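Local coordinates for protein trigger factor (Thermotoga maritima, PDB 2NSA) that probably acts as a ribosome-associated chaperone and peptidyl-prolyl isomerase that keeps newly made proteins in an open conformation, its C-terminal domain carrying chaperone activity of its own, at residues L89-I92 against K93-R96; N110-E113 against L114-A118; A138-D141 against L142-L146. All blocks are in the same frame, centred on the assembly; numbering follows the deposited sequence.

Contact 1 (L89-I92 against K93-R96); sequences LDDI and KRDR
Leu89 meets Lys93 one turn further along the helix, through backbone and side chain together. Its carbonyl O accepts Lys93 N at 3.0 Å, and its branch point lies against the far end of the lysine chain, CG to Lys93 CE 3.8 Å. Lys93 CG stands anti to the carbonyl carbon (chi1 -70°), and the extended chain beyond it runs back along the helix, leaving the ammonium beside Leu89 CD2. There a water connects it to Asp90: the water donates to Asp90 OD1 and accepts from Lys93 NZ at 2.9 Å, a bridge between opposite charges that do not touch directly. Asp90 O takes Arg94 N at 2.8 Å and also sits over one face of the Arg94 guanidinium, displaced toward its rim.

These are i to i+4 backbone bonds of the long alpha-helix 77-105 of the C-terminal chaperone domain, with one i to i+3 salt bridge. Lys93 also touches Val41 and Ile43 in a neighbouring loop, while Arg94 rests on Pro38 and gives its NE to Leu34 O.

Asp91 makes the salt bridge of the group, OD1 to Arg94 NH1 at 2.6 Å. The arginine bends at chi3 (-57°), which folds its guanidinium back beside the aspartate. OD1 receives the bond through its anti lone pair and lies in the guanidinium plane, although the two planar groups are turned 61° apart. A water that donates to Asp91 OD1 and accepts from Arg94 NH2 spans the same pair. Asp91 O binds Asp95 N at 2.8 Å, and Ile92 O accepts Arg96 N at 3.1 Å.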
ATOM      1  N   LEU A  89      -8.692   2.082  -8.832  1.00 12.05           N
ATOM      2  CA  LEU A  89      -8.764   3.530  -8.676  1.00 13.13           C
ATOM      3  C   LEU A  89      -8.336   3.884  -7.258  1.00 12.52           C
ATOM      4  O   LEU A  89      -7.621   4.868  -7.044  1.00 11.20           O
ATOM      5  CB  LEU A  89     -10.185   4.040  -8.938  1.00 15.38           C
ATOM      6  CG  LEU A  89     -10.437   5.537  -8.731  1.00 19.02           C
ATOM      7  CD1 LEU A  89      -9.471   6.370  -9.553  1.00 18.08           C
ATOM      8  CD2 LEU A  89     -11.877   5.840  -9.119  1.00 19.47           C
ATOM      9  N   ASP A  90      -8.769   3.088  -6.286  1.00 12.25           N
ATOM     10  CA  ASP A  90      -8.384   3.368  -4.903  1.00 14.98           C
ATOM     11  C   ASP A  90      -6.870   3.235  -4.720  1.00 14.39           C
ATOM     12  O   ASP A  90      -6.276   4.006  -3.970  1.00 13.37           O
ATOM     13  CB  ASP A  90      -9.119   2.448  -3.924  1.00 17.67           C
ATOM     14  CG  ASP A  90     -10.529   2.932  -3.613  1.00 21.85           C
ATOM     15  OD1 ASP A  90     -10.829   4.124  -3.852  1.00 23.58           O
ATOM     16  OD2 ASP A  90     -11.338   2.124  -3.111  1.00 25.44           O
ATOM     17  N   ASP A  91      -6.245   2.273  -5.404  1.00 12.46           N
ATOM     18  CA  ASP A  91      -4.796   2.097  -5.289  1.00 14.43           C
ATOM     19  C   ASP A  91      -4.080   3.318  -5.865  1.00 13.46           C
ATOM     20  O   ASP A  91      -3.084   3.794  -5.307  1.00 14.46           O
ATOM     21  CB  ASP A  91      -4.287   0.860  -6.046  1.00 16.64           C
ATOM     22  CG  ASP A  91      -4.724  -0.453  -5.421  1.00 20.05           C
ATOM     23  OD1 ASP A  91      -5.012  -0.487  -4.209  1.00 20.60           O
ATOM     24  OD2 ASP A  91      -4.756  -1.466  -6.156  1.00 24.29           O
ATOM     25  N   ILE A  92      -4.567   3.799  -7.004  1.00 10.84           N
ATOM     26  CA  ILE A  92      -3.973   4.964  -7.650  1.00 11.00           C
ATOM     27  C   ILE A  92      -4.069   6.167  -6.715  1.00 12.16           C
ATOM     28  O   ILE A  92      -3.104   6.926  -6.560  1.00 12.32           O
ATOM     29  CB  ILE A  92      -4.677   5.272  -8.990  1.00 13.76           C
ATOM     30  CG1 ILE A  92      -4.365   4.154  -9.986  1.00 11.23           C
ATOM     31  CG2 ILE A  92      -4.170   6.593  -9.572  1.00 13.49           C
ATOM     32  CD1 ILE A  92      -5.125   4.290 -11.314  1.00 14.79           C
ATOM     33  N   LYS A  93      -5.235   6.345  -6.098  1.00 11.61           N
ATOM     34  CA  LYS A  93      -5.426   7.447  -5.160  1.00 11.90           C
ATOM     35  C   LYS A  93      -4.511   7.290  -3.951  1.00 13.77           C
ATOM     36  O   LYS A  93      -3.854   8.247  -3.523  1.00 14.58           O
ATOM     37  CB  LYS A  93      -6.877   7.497  -4.679  1.00 14.67           C
ATOM     38  CG  LYS A  93      -7.856   7.937  -5.743  1.00 15.00           C
ATOM     39  CD  LYS A  93      -9.274   7.900  -5.201  1.00 18.38           C
ATOM     40  CE  LYS A  93     -10.274   8.357  -6.228  1.00 23.90           C
ATOM     41  NZ  LYS A  93     -11.662   8.265  -5.694  1.00 28.35           N
ATOM     42  N   ARG A  94      -4.471   6.078  -3.409  1.00 12.45           N
ATOM     43  CA  ARG A  94      -3.657   5.785  -2.243  1.00 14.40           C
ATOM     44  C   ARG A  94      -2.184   6.072  -2.509  1.00 14.05           C
ATOM     45  O   ARG A  94      -1.506   6.708  -1.692  1.00 13.32           O
ATOM     46  CB  ARG A  94      -3.829   4.319  -1.832  1.00 16.83           C
ATOM     47  CG  ARG A  94      -3.347   4.019  -0.425  1.00 22.13           C
ATOM     48  CD  ARG A  94      -3.592   2.569  -0.017  1.00 22.18           C
ATOM     49  NE  ARG A  94      -4.994   2.174  -0.108  1.00 23.96           N
ATOM     50  CZ  ARG A  94      -5.510   1.477  -1.116  1.00 22.54           C
ATOM     51  NH1 ARG A  94      -4.738   1.100  -2.123  1.00 21.59           N
ATOM     52  NH2 ARG A  94      -6.797   1.139  -1.108  1.00 24.00           N
ATOM     53  N   ASP A  95      -1.676   5.604  -3.644  1.00 11.91           N
ATOM     54  CA  ASP A  95      -0.274   5.842  -3.944  1.00 11.68           C
ATOM     55  C   ASP A  95       0.033   7.329  -4.112  1.00 12.02           C
ATOM     56  O   ASP A  95       1.098   7.790  -3.708  1.00 13.64           O
ATOM     57  CB  ASP A  95       0.165   5.034  -5.169  1.00 13.36           C
ATOM     58  CG  ASP A  95       0.215   3.539  -4.884  1.00 15.30           C
ATOM     59  OD1 ASP A  95       0.158   3.160  -3.695  1.00 16.39           O
ATOM     60  OD2 ASP A  95       0.318   2.742  -5.846  1.00 15.83           O
ATOM     61  N   ARG A  96      -0.892   8.088  -4.695  1.00 10.84           N
ATOM     62  CA  ARG A  96      -0.675   9.523  -4.845  1.00 11.21           C
ATOM     63  C   ARG A  96      -0.615  10.178  -3.456  1.00 13.06           C
ATOM     64  O   ARG A  96       0.275  10.997  -3.181  1.00 13.20           O
ATOM     65  CB  ARG A  96      -1.802  10.155  -5.666  1.00 12.02           C
ATOM     66  CG  ARG A  96      -1.783  11.685  -5.667  1.00 15.86           C
ATOM     67  CD  ARG A  96      -0.527  12.259  -6.295  1.00 20.37           C
ATOM     68  NE  ARG A  96      -0.636  13.718  -6.378  1.00 23.05           N
ATOM     69  CZ  ARG A  96       0.380  14.547  -6.596  1.00 28.17           C
ATOM     70  NH1 ARG A  96       1.610  14.074  -6.759  1.00 31.75           N
ATOM     71  NH2 ARG A  96       0.166  15.854  -6.640  1.00 29.15           N
TER
HETATM   72  O   HOH W   1     -11.902   5.348  -5.875  1.00 39.60           O
HETATM   73  O   HOH W   2      -7.747  -0.859  -3.321  1.00 28.28           O

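Contact 2 (N110-E113 against L114-A118); sequences NDEE and LEKEA
Asn110 and Leu114 open helix 111-125 with its first backbone bond, Leu114 N to Asn110 O at 3.0 Å, and the side chains around them form a capping box. In this N-terminal motif the cap residue and the residue three places on exchange side-chain-to-backbone hydrogen bonds: Glu113 N reaches Asn110 OD1 at 2.7 Å, nearly in line with the amide C=O, and Asn110 N reaches Glu113 OE1 at 2.9 Å on its anti lone pair. With chi1 at 57°, Asn110 turns its amide oxygen over the start of the helix, where amide N-H groups lack a preceding turn of carbonyls. The other carboxylate oxygen, Glu113 OE2, makes a salt bridge with Lys154 on helix 140-160, so one glutamate both closes the cap and joins the two helices.

Regular backbone bonds continue the helix: Asp111 O, Glu112 O and Glu113 O accept from Glu115 N, Lys116 N and Glu117 N.

The buried Leu114 is the packing residue of this turn. Its CG lies against the carbonyl Asn110 O at 3.5 Å, and the side chain packs outward on Leu146 and Arg147 of helix 140-160. Glu115 touches Lys133 on helix 129-138.

Charge pairing lies on the exposed side. Glu112 bends at chi2 (-66°), laying its carboxylate across the extended Lys116 chain. The salt bridge is long, Glu112 OE1 to Lys116 NZ 3.6 Å, and the carboxylate lies nearer the last methylene than the ammonium: Glu112 OE2 is 3.0 Å from Lys116 CE.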
ATOM      1  N   ASN A 110      17.322   5.935   1.244  1.00 22.40           N
ATOM      2  CA  ASN A 110      18.693   5.916   0.731  1.00 22.55           C
ATOM      3  C   ASN A 110      19.173   4.492   0.445  1.00 25.36           C
ATOM      4  O   ASN A 110      18.460   3.524   0.709  1.00 22.18           O
ATOM      5  CB  ASN A 110      19.654   6.622   1.702  1.00 25.15           C
ATOM      6  CG  ASN A 110      19.626   6.028   3.096  1.00 23.53           C
ATOM      7  OD1 ASN A 110      19.683   4.815   3.265  1.00 26.96           O
ATOM      8  ND2 ASN A 110      19.554   6.888   4.104  1.00 24.80           N
ATOM      9  N   ASP A 111      20.381   4.366  -0.102  1.00 24.02           N
ATOM     10  CA  ASP A 111      20.934   3.057  -0.441  1.00 27.04           C
ATOM     11  C   ASP A 111      21.165   2.193   0.784  1.00 25.33           C
ATOM     12  O   ASP A 111      21.054   0.969   0.728  1.00 25.55           O
ATOM     13  CB  ASP A 111      22.251   3.214  -1.206  1.00 29.90           C
ATOM     14  CG  ASP A 111      22.067   3.912  -2.532  1.00 33.71           C
ATOM     15  OD1 ASP A 111      21.081   3.595  -3.230  1.00 34.28           O
ATOM     16  OD2 ASP A 111      22.910   4.767  -2.880  1.00 38.18           O
ATOM     17  N   GLU A 112      21.489   2.843   1.893  1.00 27.60           N
ATOM     18  CA  GLU A 112      21.732   2.146   3.141  1.00 28.22           C
ATOM     19  C   GLU A 112      20.446   1.427   3.547  1.00 26.55           C
ATOM     20  O   GLU A 112      20.468   0.268   3.967  1.00 24.13           O
ATOM     21  CB  GLU A 112      22.147   3.160   4.208  1.00 33.85           C
ATOM     22  CG  GLU A 112      22.878   2.571   5.392  1.00 41.05           C
ATOM     23  CD  GLU A 112      22.006   1.652   6.210  1.00 44.37           C
ATOM     24  OE1 GLU A 112      20.974   2.127   6.735  1.00 47.77           O
ATOM     25  OE2 GLU A 112      22.352   0.455   6.328  1.00 48.08           O
ATOM     26  N   GLU A 113      19.321   2.119   3.406  1.00 23.89           N
ATOM     27  CA  GLU A 113      18.032   1.542   3.759  1.00 21.54           C
ATOM     28  C   GLU A 113      17.643   0.434   2.790  1.00 20.39           C
ATOM     29  O   GLU A 113      17.074  -0.574   3.196  1.00 21.61           O
ATOM     30  CB  GLU A 113      16.958   2.627   3.774  1.00 21.23           C
ATOM     31  CG  GLU A 113      17.150   3.640   4.881  1.00 22.24           C
ATOM     32  CD  GLU A 113      16.119   4.734   4.842  1.00 23.38           C
ATOM     33  OE1 GLU A 113      16.158   5.546   3.896  1.00 23.57           O
ATOM     34  OE2 GLU A 113      15.264   4.780   5.754  1.00 27.74           O
ATOM     35  N   LEU A 114      17.952   0.630   1.512  1.00 20.26           N
ATOM     36  CA  LEU A 114      17.650  -0.368   0.496  1.00 20.99           C
ATOM     37  C   LEU A 114      18.453  -1.629   0.792  1.00 22.18           C
ATOM     38  O   LEU A 114      17.936  -2.743   0.727  1.00 21.44           O
ATOM     39  CB  LEU A 114      18.010   0.157  -0.898  1.00 21.73           C
ATOM     40  CG  LEU A 114      17.108   1.232  -1.508  1.00 23.92           C
ATOM     41  CD1 LEU A 114      17.711   1.736  -2.817  1.00 24.64           C
ATOM     42  CD2 LEU A 114      15.722   0.640  -1.759  1.00 22.69           C
ATOM     43  N   GLU A 115      19.726  -1.442   1.122  1.00 22.33           N
ATOM     44  CA  GLU A 115      20.603  -2.561   1.429  1.00 23.98           C
ATOM     45  C   GLU A 115      20.116  -3.345   2.642  1.00 22.93           C
ATOM     46  O   GLU A 115      20.094  -4.572   2.618  1.00 24.29           O
ATOM     47  CB  GLU A 115      22.023  -2.054   1.668  1.00 27.62           C
ATOM     48  CG  GLU A 115      22.761  -1.697   0.395  1.00 32.47           C
ATOM     49  CD  GLU A 115      24.039  -0.941   0.668  1.00 36.64           C
ATOM     50  OE1 GLU A 115      24.714  -1.268   1.667  1.00 38.01           O
ATOM     51  OE2 GLU A 115      24.374  -0.029  -0.118  1.00 39.25           O
ATOM     52  N   LYS A 116      19.730  -2.635   3.698  1.00 24.52           N
ATOM     53  CA  LYS A 116      19.234  -3.283   4.912  1.00 25.64           C
ATOM     54  C   LYS A 116      17.977  -4.096   4.634  1.00 23.87           C
ATOM     55  O   LYS A 116      17.826  -5.218   5.120  1.00 24.55           O
ATOM     56  CB  LYS A 116      18.914  -2.249   5.995  1.00 28.60           C
ATOM     57  CG  LYS A 116      20.117  -1.666   6.717  1.00 36.25           C
ATOM     58  CD  LYS A 116      19.654  -0.812   7.898  1.00 39.45           C
ATOM     59  CE  LYS A 116      20.815  -0.295   8.732  1.00 40.39           C
ATOM     60  NZ  LYS A 116      20.336   0.490   9.907  1.00 42.29           N
ATOM     61  N   GLU A 117      17.068  -3.525   3.854  1.00 22.32           N
ATOM     62  CA  GLU A 117      15.831  -4.218   3.540  1.00 21.75           C
ATOM     63  C   GLU A 117      16.106  -5.463   2.706  1.00 20.50           C
ATOM     64  O   GLU A 117      15.490  -6.506   2.908  1.00 19.00           O
ATOM     65  CB  GLU A 117      14.879  -3.294   2.781  1.00 23.51           C
ATOM     66  CG  GLU A 117      13.438  -3.728   2.890  1.00 29.82           C
ATOM     67  CD  GLU A 117      12.918  -3.573   4.301  1.00 32.09           C
ATOM     68  OE1 GLU A 117      12.739  -2.419   4.739  1.00 37.04           O
ATOM     69  OE2 GLU A 117      12.702  -4.598   4.973  1.00 33.31           O
ATOM     70  N   ALA A 118      17.032  -5.356   1.758  1.00 19.72           N
ATOM     71  CA  ALA A 118      17.358  -6.501   0.927  1.00 19.27           C
ATOM     72  C   ALA A 118      17.911  -7.618   1.806  1.00 18.90           C
ATOM     73  O   ALA A 118      17.620  -8.787   1.582  1.00 17.63           O
ATOM     74  CB  ALA A 118      18.379  -6.110  -0.144  1.00 18.44           C
TER
HETATM   75  O   HOH W   3      15.462  -0.386   5.567  1.00 31.27           O

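Contact 3 (A138-D141 against L142-L146). With SO4 (sulfate ion), chain C.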
ATOM      1  N   ALA A 138      21.268  -4.522  -9.306  1.00 24.79           N
ATOM      2  CA  ALA A 138      21.259  -4.825 -10.732  1.00 25.31           C
ATOM      3  C   ALA A 138      19.929  -4.622 -11.449  1.00 24.92           C
ATOM      4  O   ALA A 138      19.907  -4.354 -12.648  1.00 25.89           O
ATOM      5  CB  ALA A 138      21.729  -6.250 -10.948  1.00 25.05           C
ATOM      6  N   ARG A 139      18.826  -4.751 -10.721  1.00 24.19           N
ATOM      7  CA  ARG A 139      17.500  -4.614 -11.317  1.00 22.91           C
ATOM      8  C   ARG A 139      16.750  -3.357 -10.881  1.00 21.92           C
ATOM      9  O   ARG A 139      16.295  -3.258  -9.737  1.00 21.68           O
ATOM     10  CB  ARG A 139      16.660  -5.845 -10.980  1.00 23.89           C
ATOM     11  CG  ARG A 139      17.332  -7.158 -11.323  1.00 29.81           C
ATOM     12  CD  ARG A 139      16.424  -8.331 -11.039  1.00 34.13           C
ATOM     13  NE  ARG A 139      17.064  -9.601 -11.370  1.00 39.87           N
ATOM     14  CZ  ARG A 139      16.427 -10.766 -11.445  1.00 41.92           C
ATOM     15  NH1 ARG A 139      15.122 -10.831 -11.214  1.00 43.24           N
ATOM     16  NH2 ARG A 139      17.095 -11.870 -11.753  1.00 43.58           N
ATOM     17  N   GLN A 140      16.605  -2.411 -11.805  1.00 21.30           N
ATOM     18  CA  GLN A 140      15.915  -1.158 -11.505  1.00 21.95           C
ATOM     19  C   GLN A 140      14.467  -1.371 -11.075  1.00 21.91           C
ATOM     20  O   GLN A 140      13.978  -0.690 -10.164  1.00 21.56           O
ATOM     21  CB  GLN A 140      15.944  -0.216 -12.716  1.00 22.28           C
ATOM     22  CG  GLN A 140      15.517   1.210 -12.370  1.00 23.95           C
ATOM     23  CD  GLN A 140      15.437   2.124 -13.580  1.00 25.83           C
ATOM     24  OE1 GLN A 140      16.248   2.030 -14.502  1.00 25.14           O
ATOM     25  NE2 GLN A 140      14.464   3.031 -13.570  1.00 24.47           N
ATOM     26  N   ASP A 141      13.774  -2.303 -11.723  1.00 21.94           N
ATOM     27  CA  ASP A 141      12.379  -2.552 -11.372  1.00 21.37           C
ATOM     28  C   ASP A 141      12.271  -2.983  -9.910  1.00 21.78           C
ATOM     29  O   ASP A 141      11.487  -2.421  -9.144  1.00 19.07           O
ATOM     30  CB  ASP A 141      11.761  -3.594 -12.319  1.00 24.98           C
ATOM     31  CG  ASP A 141      12.468  -4.940 -12.273  1.00 27.25           C
ATOM     32  OD1 ASP A 141      13.688  -4.983 -12.037  1.00 27.96           O
ATOM     33  OD2 ASP A 141      11.789  -5.959 -12.498  1.00 30.86           O
ATOM     34  N   LEU A 142      13.083  -3.961  -9.520  1.00 19.98           N
ATOM     35  CA  LEU A 142      13.092  -4.453  -8.149  1.00 19.87           C
ATOM     36  C   LEU A 142      13.487  -3.341  -7.172  1.00 19.86           C
ATOM     37  O   LEU A 142      12.898  -3.197  -6.096  1.00 20.24           O
ATOM     38  CB  LEU A 142      14.074  -5.624  -8.032  1.00 19.63           C
ATOM     39  CG  LEU A 142      14.236  -6.229  -6.639  1.00 19.35           C
ATOM     40  CD1 LEU A 142      12.900  -6.770  -6.165  1.00 21.38           C
ATOM     41  CD2 LEU A 142      15.278  -7.350  -6.681  1.00 21.63           C
ATOM     42  N   ARG A 143      14.480  -2.544  -7.554  1.00 18.90           N
ATOM     43  CA  ARG A 143      14.938  -1.451  -6.709  1.00 17.93           C
ATOM     44  C   ARG A 143      13.819  -0.424  -6.472  1.00 18.40           C
ATOM     45  O   ARG A 143      13.628   0.049  -5.349  1.00 17.94           O
ATOM     46  CB  ARG A 143      16.169  -0.778  -7.336  1.00 19.51           C
ATOM     47  CG  ARG A 143      16.838   0.238  -6.433  1.00 20.92           C
ATOM     48  CD  ARG A 143      18.257   0.559  -6.890  1.00 23.43           C
ATOM     49  NE  ARG A 143      18.301   1.133  -8.230  1.00 25.97           N
ATOM     50  CZ  ARG A 143      18.699   0.483  -9.320  1.00 26.42           C
ATOM     51  NH1 ARG A 143      19.095  -0.781  -9.244  1.00 26.99           N
ATOM     52  NH2 ARG A 143      18.704   1.100 -10.496  1.00 28.73           N
ATOM     53  N   GLU A 144      13.069  -0.090  -7.520  1.00 16.58           N
ATOM     54  CA  GLU A 144      11.976   0.876  -7.374  1.00 16.92           C
ATOM     55  C   GLU A 144      10.885   0.319  -6.466  1.00 14.92           C
ATOM     56  O   GLU A 144      10.290   1.057  -5.677  1.00 15.36           O
ATOM     57  CB  GLU A 144      11.374   1.232  -8.738  1.00 17.36           C
ATOM     58  CG  GLU A 144      12.322   2.005  -9.633  1.00 20.56           C
ATOM     59  CD  GLU A 144      11.757   2.269 -11.018  1.00 17.97           C
ATOM     60  OE1 GLU A 144      10.825   1.548 -11.432  1.00 20.92           O
ATOM     61  OE2 GLU A 144      12.265   3.189 -11.694  1.00 22.97           O
ATOM     62  N   GLU A 145      10.624  -0.979  -6.575  1.00 16.73           N
ATOM     63  CA  GLU A 145       9.602  -1.613  -5.745  1.00 17.93           C
ATOM     64  C   GLU A 145      10.021  -1.611  -4.275  1.00 18.53           C
ATOM     65  O   GLU A 145       9.210  -1.337  -3.388  1.00 18.17           O
ATOM     66  CB  GLU A 145       9.343  -3.050  -6.218  1.00 19.92           C
ATOM     67  CG  GLU A 145       8.946  -3.134  -7.686  1.00 25.63           C
ATOM     68  CD  GLU A 145       8.865  -4.559  -8.210  1.00 30.72           C
ATOM     69  OE1 GLU A 145       9.691  -5.403  -7.799  1.00 30.98           O
ATOM     70  OE2 GLU A 145       7.984  -4.827  -9.053  1.00 33.88           O
ATOM     71  N   LEU A 146      11.290  -1.902  -4.015  1.00 16.95           N
ATOM     72  CA  LEU A 146      11.773  -1.922  -2.640  1.00 17.35           C
ATOM     73  C   LEU A 146      11.737  -0.515  -2.052  1.00 15.65           C
ATOM     74  O   LEU A 146      11.287  -0.315  -0.924  1.00 16.05           O
ATOM     75  CB  LEU A 146      13.203  -2.459  -2.587  1.00 18.36           C
ATOM     76  CG  LEU A 146      13.760  -2.668  -1.180  1.00 21.88           C
ATOM     77  CD1 LEU A 146      12.852  -3.581  -0.377  1.00 23.64           C
ATOM     78  CD2 LEU A 146      15.162  -3.258  -1.290  1.00 24.66           C
TER
HETATM   79  S   SO4 C 414      17.670   4.759  -9.505  1.00 66.43           S
HETATM   80  O1  SO4 C 414      18.803   5.681  -9.286  1.00 64.95           O
HETATM   81  O2  SO4 C 414      17.477   3.925  -8.301  1.00 65.02           O
HETATM   82  O3  SO4 C 414      17.956   3.894 -10.666  1.00 65.37           O
HETATM   83  O4  SO4 C 414      16.443   5.539  -9.766  1.00 65.20           O
HETATM   84  O   HOH W   4      19.765  -1.310 -12.064  1.00 37.82           O
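Gln140 and Glu144 face each other across the first turn of helix 140-160. Arg139 is the single residue linking this helix to helix 129-138, being both the first to leave the earlier helix and the N-cap of the next. The firmer part consists of the i to i+4 backbone bonds and the nonpolar flank. Arg139 O accepts Arg143 N at 2.9 Å, in the carbonyl plane, and Gln140 O and Asp141 O take Glu144 N and Glu145 N in the same pattern. Arg139 CB meets Leu142 CB at 3.9 Å, and Leu142 goes on to pack against Trp125, Leu135 and Val136, so this flank closes on the two preceding helices.

The polar side is looser and largely exposed. Here Gln140 stretches its chain beyond CG and offers NE2 to Glu144 OE2 at 2.9 Å, a fairly straight bond (165°). The acceptor lies in the plane of the glutamine amide, but the amide meets the carboxylate from above its plane, the two groups being turned 79° apart.

Arg143 lies between these two sides. Gln140 CA covers one guanidinium face, offset toward the rim, and NH1 is tied to Val136 O at the end of the preceding helix and to a water that bonds weakly to Ala138 O. A bend at chi3 (61°) presents the NE and NH2 edge to a sulfate ion, probably from the crystallisation liquor, which Arg147 also binds. Two nearly straight bonds grip this anion side-on: Arg143 NE to sulfate O2 and Arg143 NH2 to sulfate O3, both at 2.9 Å.

How the contacts relate
All three are short-range contacts along helices of the C-terminal chaperone domain, contact 1 within a helix and contacts 2 and 3 at helix N-termini; only the latter two touch. Their centres are 12 Å apart, and Leu146 of contact 3 fits against helix 111-125, its CD1 3.3 Å from Glu117 CG and its CD2 3.5 Å from Leu114 O. Leu114 CD1 also meets Arg143 CG at 4.0 Å, which brings the nonpolar side of contact 2 up to the sulfate-binding arginine. Contact 1 stands apart on helix 77-105: its centre is 25 Å from that of contact 2 and 21 Å from that of contact 3, with nearest atoms about 16 Å and 10 Å away.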